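Local coordinates for DNA polymerase III, beta subunit (Thermotoga maritima, PDB 1VPK) that probably tethers DNA polymerase and other proteins to DNA and gives them processivity, as a head-to-tail homodimeric ring that encircles the duplex, at the interface of chains A and B. Coordinates in Å, arbitrary orientation; residue numbers count along the deposited sequence, not the author numbering. Chains: chain A/B, DNA polymerase III, beta subunit.

Contact 1: the interface of chains A and B. Residues chain A 280, 313-315; chain B 93, 95, 114-115.
A:Asp315 meets the hydroxyls of B:Ser114 and B:Thr115 through one carboxylate oxygen, and this is the tight side of the contact. B:Ser114 OG donates to A:Asp315 OD1 at 2.8 Å, on the syn side and 15° out of the carboxylate plane. B:Thr115 OG1 donates to the same A:Asp315 OD1 at 2.7 Å but comes from above, 42° out of that plane. The carboxylate reaches them with CG anti to the backbone N (chi1 -165°). Its other oxygen, OD2, forms a salt bridge within the chain to A:Arg280 NH2 at 2.9 Å, almost in the guanidinium plane. The arginine helps fix the carboxylate's rotation and probably steadies its negative charge. Toward the other end of the guanidinium the packing is looser. B:Pro95 CG lies over one of its faces, offset toward the rim, and B:Pro95 CB is 3.7 Å from A:Arg280 NH1. A:Arg280 NH1 reaches chain B through water 1, 3.0 Å away. Water 1 in turn lies 2.7 Å from B:Val93 O. The aliphatic part of A:Arg280 runs past B:Val93, CG to CB 3.8 Å. In the fold, helix 271-285 and strand 311-318 of chain A face the loop residues and strand 115-120 of chain B, with A:Asp315 and B:Thr115 paired as an antiparallel beta bridge.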
ATOM      1  N   ARG A 280     -15.376 -12.561  -6.090  1.00 48.18           N
ATOM      2  CA  ARG A 280     -16.801 -12.380  -5.771  1.00 47.97           C
ATOM      3  C   ARG A 280     -17.192 -13.169  -4.512  1.00 48.18           C
ATOM      4  O   ARG A 280     -17.836 -12.621  -3.622  1.00 48.91           O
ATOM      5  CB  ARG A 280     -17.713 -12.712  -6.993  1.00 47.00           C
ATOM      6  CG  ARG A 280     -17.444 -11.750  -8.129  1.00 48.34           C
ATOM      7  CD  ARG A 280     -18.343 -11.836  -9.344  1.00 47.86           C
ATOM      8  NE  ARG A 280     -18.190 -13.056 -10.123  1.00 50.32           N
ATOM      9  CZ  ARG A 280     -17.536 -13.160 -11.298  1.00 48.64           C
ATOM     10  NH1 ARG A 280     -16.937 -12.131 -11.868  1.00 50.89           N
ATOM     11  NH2 ARG A 280     -17.497 -14.305 -11.918  1.00 46.49           N
ATOM     12  N   VAL A 313     -23.307 -16.300  -1.140  1.00 42.55           N
ATOM     13  CA  VAL A 313     -23.035 -16.007  -2.535  1.00 42.62           C
ATOM     14  C   VAL A 313     -22.913 -17.324  -3.283  1.00 43.39           C
ATOM     15  O   VAL A 313     -22.357 -18.291  -2.772  1.00 43.02           O
ATOM     16  CB  VAL A 313     -21.752 -15.158  -2.749  1.00 42.01           C
ATOM     17  CG1 VAL A 313     -20.519 -15.867  -2.205  1.00 40.83           C
ATOM     18  CG2 VAL A 313     -21.580 -14.786  -4.225  1.00 39.71           C
ATOM     19  N   VAL A 314     -23.454 -17.341  -4.491  1.00 44.63           N
ATOM     20  CA  VAL A 314     -23.274 -18.427  -5.429  1.00 46.49           C
ATOM     21  C   VAL A 314     -22.867 -17.783  -6.730  1.00 46.62           C
ATOM     22  O   VAL A 314     -23.493 -16.815  -7.180  1.00 46.62           O
ATOM     23  CB  VAL A 314     -24.571 -19.224  -5.640  1.00 47.54           C
ATOM     24  CG1 VAL A 314     -24.344 -20.325  -6.704  1.00 49.44           C
ATOM     25  CG2 VAL A 314     -25.059 -19.767  -4.313  1.00 50.30           C
ATOM     26  N   ASP A 315     -21.767 -18.252  -7.276  1.00 46.92           N
ATOM     27  CA  ASP A 315     -21.286 -17.800  -8.574  1.00 48.52           C
ATOM     28  C   ASP A 315     -21.085 -18.995  -9.514  1.00 49.21           C
ATOM     29  O   ASP A 315     -20.408 -19.937  -9.180  1.00 49.35           O
ATOM     30  CB  ASP A 315     -19.955 -17.060  -8.452  1.00 48.00           C
ATOM     31  CG  ASP A 315     -19.626 -16.285  -9.713  1.00 51.22           C
ATOM     32  OD1 ASP A 315     -20.520 -15.603 -10.255  1.00 55.11           O
ATOM     33  OD2 ASP A 315     -18.505 -16.374 -10.204  1.00 52.72           O
TER
ATOM     34  N   VAL B  93     -17.962  -5.830  -7.393  1.00 51.22           N
ATOM     35  CA  VAL B  93     -17.629  -7.051  -8.139  1.00 49.24           C
ATOM     36  C   VAL B  93     -18.784  -7.701  -8.930  1.00 48.03           C
ATOM     37  O   VAL B  93     -18.578  -8.746  -9.546  1.00 47.26           O
ATOM     38  CB  VAL B  93     -16.970  -8.127  -7.192  1.00 50.40           C
ATOM     39  CG1 VAL B  93     -15.682  -7.571  -6.542  1.00 50.62           C
ATOM     40  CG2 VAL B  93     -17.941  -8.576  -6.116  1.00 49.65           C
ATOM     41  N   PRO B  95     -20.676  -8.784 -11.878  1.00 45.10           N
ATOM     42  CA  PRO B  95     -20.013  -8.928 -13.154  1.00 46.20           C
ATOM     43  C   PRO B  95     -20.750  -8.447 -14.408  1.00 47.43           C
ATOM     44  O   PRO B  95     -20.094  -8.314 -15.451  1.00 47.12           O
ATOM     45  CB  PRO B  95     -19.859 -10.430 -13.261  1.00 46.18           C
ATOM     46  CG  PRO B  95     -21.015 -10.952 -12.569  1.00 44.97           C
ATOM     47  CD  PRO B  95     -21.339 -10.028 -11.486  1.00 46.00           C
ATOM     48  N   SER B 114     -23.772 -14.142 -13.748  1.00 47.83           N
ATOM     49  CA  SER B 114     -23.399 -15.407 -13.134  1.00 48.01           C
ATOM     50  C   SER B 114     -23.568 -15.484 -11.596  1.00 47.52           C
ATOM     51  O   SER B 114     -23.537 -16.575 -11.031  1.00 45.84           O
ATOM     52  CB  SER B 114     -21.883 -15.674 -13.432  1.00 49.33           C
ATOM     53  OG  SER B 114     -21.012 -14.660 -12.838  1.00 49.96           O
ATOM     54  N   THR B 115     -23.723 -14.343 -10.946  1.00 47.40           N
ATOM     55  CA  THR B 115     -23.611 -14.245  -9.487  1.00 47.86           C
ATOM     56  C   THR B 115     -24.960 -13.977  -8.825  1.00 47.99           C
ATOM     57  O   THR B 115     -25.761 -13.190  -9.341  1.00 46.00           O
ATOM     58  CB  THR B 115     -22.661 -13.097  -9.135  0.50 47.81           C
ATOM     59  OG1 THR B 115     -21.556 -13.121 -10.043  0.50 47.99           O
ATOM     60  CG2 THR B 115     -22.170 -13.203  -7.704  0.50 45.82           C
TER
HETATM   61  O   HOH W   1     -16.328  -9.346 -10.956  1.00 38.61           O

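Contact 2: the interface of chains A and B. Residues chain A 280, 283-284, 312-313; chain B 115-117.
A:Val313 lays its CG2 methyl over the centre of the B:Phe117 ring, 3.7 Å from the centroid, a CH-pi contact at the apolar middle of this joint between two subunits of the DNA polymerase III beta-subunit ring. With CG1 at chi1 60°, CG2 is the methyl opposite the backbone N and faces the ring. The two side chains lie side by side and point the same way, and chi2 of B:Phe117 (-89°) turns one ring face to that methyl. The phenyl group reaches from strand 115-120 to helix 271-285 of the partner, where it meets A:Val283 and the carbonyl of A:Arg280. Near the ring's outer end the side chain of A:Val283 runs roughly perpendicular to that of B:Phe117, its CB 3.9 Å from B:Phe117 CE1. Outward from this core, A:Arg280 O comes within 3.4 Å of B:Phe117 CZ, a van der Waals approach from the helix. Along the strands, A:Val313 and B:Phe117 form an antiparallel beta bridge. Here A:Glu312 O lies 3.4 Å from B:Phe117 CA, and B:Val116 O lies 3.3 Å from A:Val313 CA, beside the apolar layer. Farther out, the guanidinium end of A:Arg280 and the hydroxyl of B:Thr115 border the core as its polar rim.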
ATOM      1  N   ARG A 280     -15.376 -12.561  -6.090  1.00 48.18           N
ATOM      2  CA  ARG A 280     -16.801 -12.380  -5.771  1.00 47.97           C
ATOM      3  C   ARG A 280     -17.192 -13.169  -4.512  1.00 48.18           C
ATOM      4  O   ARG A 280     -17.836 -12.621  -3.622  1.00 48.91           O
ATOM      5  CB  ARG A 280     -17.713 -12.712  -6.993  1.00 47.00           C
ATOM      6  CG  ARG A 280     -17.444 -11.750  -8.129  1.00 48.34           C
ATOM      7  CD  ARG A 280     -18.343 -11.836  -9.344  1.00 47.86           C
ATOM      8  NE  ARG A 280     -18.190 -13.056 -10.123  1.00 50.32           N
ATOM      9  CZ  ARG A 280     -17.536 -13.160 -11.298  1.00 48.64           C
ATOM     10  NH1 ARG A 280     -16.937 -12.131 -11.868  1.00 50.89           N
ATOM     11  NH2 ARG A 280     -17.497 -14.305 -11.918  1.00 46.49           N
ATOM     12  N   VAL A 283     -16.060 -11.929  -1.004  1.00 49.83           N
ATOM     13  CA  VAL A 283     -16.865 -10.921  -0.344  1.00 48.91           C
ATOM     14  C   VAL A 283     -17.562 -11.543   0.886  1.00 48.10           C
ATOM     15  O   VAL A 283     -17.638 -10.912   1.933  1.00 47.83           O
ATOM     16  CB  VAL A 283     -17.877 -10.284  -1.301  1.00 48.73           C
ATOM     17  CG1 VAL A 283     -18.890  -9.397  -0.506  1.00 46.91           C
ATOM     18  CG2 VAL A 283     -17.162  -9.465  -2.333  1.00 49.25           C
ATOM     19  N   ILE A 284     -18.054 -12.778   0.749  1.00 47.25           N
ATOM     20  CA  ILE A 284     -18.717 -13.478   1.852  1.00 47.45           C
ATOM     21  C   ILE A 284     -17.739 -14.350   2.648  1.00 47.99           C
ATOM     22  O   ILE A 284     -17.812 -14.380   3.860  1.00 46.74           O
ATOM     23  CB  ILE A 284     -19.951 -14.305   1.381  1.00 47.16           C
ATOM     24  CG1 ILE A 284     -21.060 -13.354   0.927  1.00 43.98           C
ATOM     25  CG2 ILE A 284     -20.462 -15.280   2.509  1.00 46.39           C
ATOM     26  CD1 ILE A 284     -21.550 -12.389   1.926  1.00 45.23           C
ATOM     27  N   GLU A 312     -24.994 -15.211   1.842  1.00 44.96           N
ATOM     28  CA  GLU A 312     -24.507 -16.275   0.965  1.00 45.29           C
ATOM     29  C   GLU A 312     -24.194 -15.650  -0.413  1.00 43.48           C
ATOM     30  O   GLU A 312     -24.724 -14.593  -0.756  1.00 41.80           O
ATOM     31  CB  GLU A 312     -25.584 -17.356   0.766  1.00 46.01           C
ATOM     32  CG  GLU A 312     -25.888 -18.182   2.037  1.00 51.87           C
ATOM     33  CD  GLU A 312     -27.352 -18.107   2.458  1.00 56.41           C
ATOM     34  OE1 GLU A 312     -28.240 -18.212   1.573  1.00 64.12           O
ATOM     35  OE2 GLU A 312     -27.614 -17.926   3.665  1.00 60.63           O
ATOM     36  N   VAL A 313     -23.307 -16.300  -1.140  1.00 42.55           N
ATOM     37  CA  VAL A 313     -23.035 -16.007  -2.535  1.00 42.62           C
ATOM     38  C   VAL A 313     -22.913 -17.324  -3.283  1.00 43.39           C
ATOM     39  O   VAL A 313     -22.357 -18.291  -2.772  1.00 43.02           O
ATOM     40  CB  VAL A 313     -21.752 -15.158  -2.749  1.00 42.01           C
ATOM     41  CG1 VAL A 313     -20.519 -15.867  -2.205  1.00 40.83           C
ATOM     42  CG2 VAL A 313     -21.580 -14.786  -4.225  1.00 39.71           C
TER
ATOM     43  N   THR B 115     -23.723 -14.343 -10.946  1.00 47.40           N
ATOM     44  CA  THR B 115     -23.611 -14.245  -9.487  1.00 47.86           C
ATOM     45  C   THR B 115     -24.960 -13.977  -8.825  1.00 47.99           C
ATOM     46  O   THR B 115     -25.761 -13.190  -9.341  1.00 46.00           O
ATOM     47  CB  THR B 115     -22.661 -13.097  -9.135  0.50 47.81           C
ATOM     48  OG1 THR B 115     -21.556 -13.121 -10.043  0.50 47.99           O
ATOM     49  CG2 THR B 115     -22.170 -13.203  -7.704  0.50 45.82           C
ATOM     50  N   VAL B 116     -25.177 -14.579  -7.661  1.00 47.76           N
ATOM     51  CA  VAL B 116     -26.306 -14.237  -6.810  1.00 47.75           C
ATOM     52  C   VAL B 116     -25.774 -14.153  -5.355  1.00 46.91           C
ATOM     53  O   VAL B 116     -25.145 -15.078  -4.842  1.00 45.78           O
ATOM     54  CB  VAL B 116     -27.485 -15.256  -6.940  1.00 48.41           C
ATOM     55  CG1 VAL B 116     -28.683 -14.822  -6.072  1.00 49.53           C
ATOM     56  CG2 VAL B 116     -27.923 -15.393  -8.360  1.00 50.39           C
ATOM     57  N   PHE B 117     -25.954 -12.968  -4.786  1.00 47.70           N
ATOM     58  CA  PHE B 117     -25.718 -12.661  -3.393  1.00 47.24           C
ATOM     59  C   PHE B 117     -27.089 -12.667  -2.684  1.00 48.09           C
ATOM     60  O   PHE B 117     -28.069 -12.188  -3.239  1.00 46.79           O
ATOM     61  CB  PHE B 117     -25.069 -11.300  -3.236  1.00 47.01           C
ATOM     62  CG  PHE B 117     -23.582 -11.249  -3.567  1.00 47.67           C
ATOM     63  CD1 PHE B 117     -22.623 -11.496  -2.601  1.00 48.09           C
ATOM     64  CD2 PHE B 117     -23.151 -10.867  -4.853  1.00 51.58           C
ATOM     65  CE1 PHE B 117     -21.264 -11.416  -2.883  1.00 49.75           C
ATOM     66  CE2 PHE B 117     -21.783 -10.775  -5.144  1.00 49.08           C
ATOM     67  CZ  PHE B 117     -20.845 -11.031  -4.161  1.00 50.20           C
TER

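Contact 3: the interface of chains A and B. Residues chain A 283-284, 287, 310; chain B 83, 86.
The carbonyl oxygen of B:Val86 faces the CG1 methyl of A:Val283 at 3.8 Å, a van der Waals contact at one margin of a largely apolar patch. The side chain of B:Val86 carries most of the rest. Its CG2 methyl fits into a notch formed by two chain A residues, 3.6 Å from A:Tyr310 CD1 and 3.6 Å from A:Lys287 CE. CG1, anti to the backbone N (chi1 175°), turns to A:Ile284, whose CD1 is 4.2 Å from B:Val86 CG1, while CG2, beside that N, turns to the tyrosine and lysine. The walls of the notch brace each other: the lysine chain, bent at chi2 (-79°), places CD 3.6 Å above one face of the tyrosine ring, offset toward its rim. A:Lys287 contributes its methylenes, packing on B:Val86 and A:Tyr310 alike. B:Pro83 and the tyrosine run alongside in opposite senses, with B:Pro83 CG 3.9 Å from A:Tyr310 CD1. The valine methyl meets CD1 from the lysine-bearing face, the proline from beside the ring near its plane. By fitting the end of strand 78-83 and B:Val86, just before helix 87-91, against the end of helix 271-285 and nearby residues of the other subunit, the patch probably helps hold together the head-to-tail dimeric ring, which encircles DNA.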
ATOM      1  N   VAL A 283     -16.060 -11.929  -1.004  1.00 49.83           N
ATOM      2  CA  VAL A 283     -16.865 -10.921  -0.344  1.00 48.91           C
ATOM      3  C   VAL A 283     -17.562 -11.543   0.886  1.00 48.10           C
ATOM      4  O   VAL A 283     -17.638 -10.912   1.933  1.00 47.83           O
ATOM      5  CB  VAL A 283     -17.877 -10.284  -1.301  1.00 48.73           C
ATOM      6  CG1 VAL A 283     -18.890  -9.397  -0.506  1.00 46.91           C
ATOM      7  CG2 VAL A 283     -17.162  -9.465  -2.333  1.00 49.25           C
ATOM      8  N   ILE A 284     -18.054 -12.778   0.749  1.00 47.25           N
ATOM      9  CA  ILE A 284     -18.717 -13.478   1.852  1.00 47.45           C
ATOM     10  C   ILE A 284     -17.739 -14.350   2.648  1.00 47.99           C
ATOM     11  O   ILE A 284     -17.812 -14.380   3.860  1.00 46.74           O
ATOM     12  CB  ILE A 284     -19.951 -14.305   1.381  1.00 47.16           C
ATOM     13  CG1 ILE A 284     -21.060 -13.354   0.927  1.00 43.98           C
ATOM     14  CG2 ILE A 284     -20.462 -15.280   2.509  1.00 46.39           C
ATOM     15  CD1 ILE A 284     -21.550 -12.389   1.926  1.00 45.23           C
ATOM     16  N   LYS A 287     -15.667 -12.847   5.545  1.00 54.88           N
ATOM     17  CA  LYS A 287     -16.400 -12.534   6.746  1.00 55.39           C
ATOM     18  C   LYS A 287     -16.218 -13.561   7.868  1.00 55.39           C
ATOM     19  O   LYS A 287     -16.346 -13.209   9.030  1.00 55.30           O
ATOM     20  CB  LYS A 287     -17.890 -12.322   6.433  1.00 56.44           C
ATOM     21  CG  LYS A 287     -18.188 -10.988   5.777  1.00 56.17           C
ATOM     22  CD  LYS A 287     -18.195  -9.883   6.841  1.00 59.61           C
ATOM     23  CE  LYS A 287     -17.835  -8.519   6.277  1.00 60.38           C
ATOM     24  NZ  LYS A 287     -17.237  -7.672   7.328  1.00 58.21           N
ATOM     25  N   TYR A 310     -24.105 -12.682   7.659  1.00 51.74           N
ATOM     26  CA  TYR A 310     -24.132 -11.696   6.602  1.00 51.33           C
ATOM     27  C   TYR A 310     -24.863 -12.140   5.338  1.00 49.55           C
ATOM     28  O   TYR A 310     -25.543 -11.320   4.682  1.00 47.88           O
ATOM     29  CB  TYR A 310     -22.716 -11.266   6.278  1.00 52.33           C
ATOM     30  CG  TYR A 310     -22.145 -10.373   7.329  1.00 51.53           C
ATOM     31  CD1 TYR A 310     -22.395  -9.015   7.318  1.00 52.41           C
ATOM     32  CD2 TYR A 310     -21.348 -10.901   8.349  1.00 55.67           C
ATOM     33  CE1 TYR A 310     -21.854  -8.182   8.291  1.00 53.58           C
ATOM     34  CE2 TYR A 310     -20.802 -10.096   9.335  1.00 54.41           C
ATOM     35  CZ  TYR A 310     -21.046  -8.737   9.303  1.00 54.76           C
ATOM     36  OH  TYR A 310     -20.501  -7.956  10.296  1.00 54.65           O
TER
ATOM     37  N   PRO B  83     -26.106  -4.345   5.548  1.00 49.89           N
ATOM     38  CA  PRO B  83     -24.824  -3.984   6.156  1.00 50.20           C
ATOM     39  C   PRO B  83     -23.932  -3.261   5.150  1.00 50.32           C
ATOM     40  O   PRO B  83     -23.847  -3.678   3.997  1.00 49.20           O
ATOM     41  CB  PRO B  83     -24.230  -5.333   6.608  1.00 50.59           C
ATOM     42  CG  PRO B  83     -25.027  -6.403   5.961  1.00 51.80           C
ATOM     43  CD  PRO B  83     -26.269  -5.801   5.379  1.00 51.09           C
ATOM     44  N   VAL B  86     -20.314  -5.124   3.519  1.00 51.35           N
ATOM     45  CA  VAL B  86     -20.604  -6.187   2.564  1.00 52.20           C
ATOM     46  C   VAL B  86     -21.214  -5.683   1.233  1.00 50.88           C
ATOM     47  O   VAL B  86     -20.816  -6.142   0.172  1.00 50.61           O
ATOM     48  CB  VAL B  86     -21.535  -7.223   3.189  1.00 52.64           C
ATOM     49  CG1 VAL B  86     -21.947  -8.258   2.185  1.00 56.46           C
ATOM     50  CG2 VAL B  86     -20.825  -7.914   4.278  1.00 56.41           C
TER

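Contacts 1 and 2 are nearly continuous, with the centres of their C-alpha atoms about 5 Å apart, and share A:Arg280, A:Val313 and B:Thr115. Measured between the same C-alpha centres, contact 3 lies about 8 Å from contact 2 and 13 Å from contact 1, joined to contact 2 through A:Val283 and A:Ile284. Helix 271-285 of chain A contributes to all three. Strands 311-318 and 115-120 pair across contacts 1 and 2, extending a sheet between subunits, while contact 3 adds packing near helix 87-91. C-terminal-domain residues of one chain thus meet N-terminal-domain residues of the other, and the two-fold twin of this joint completes the head-to-tail ring.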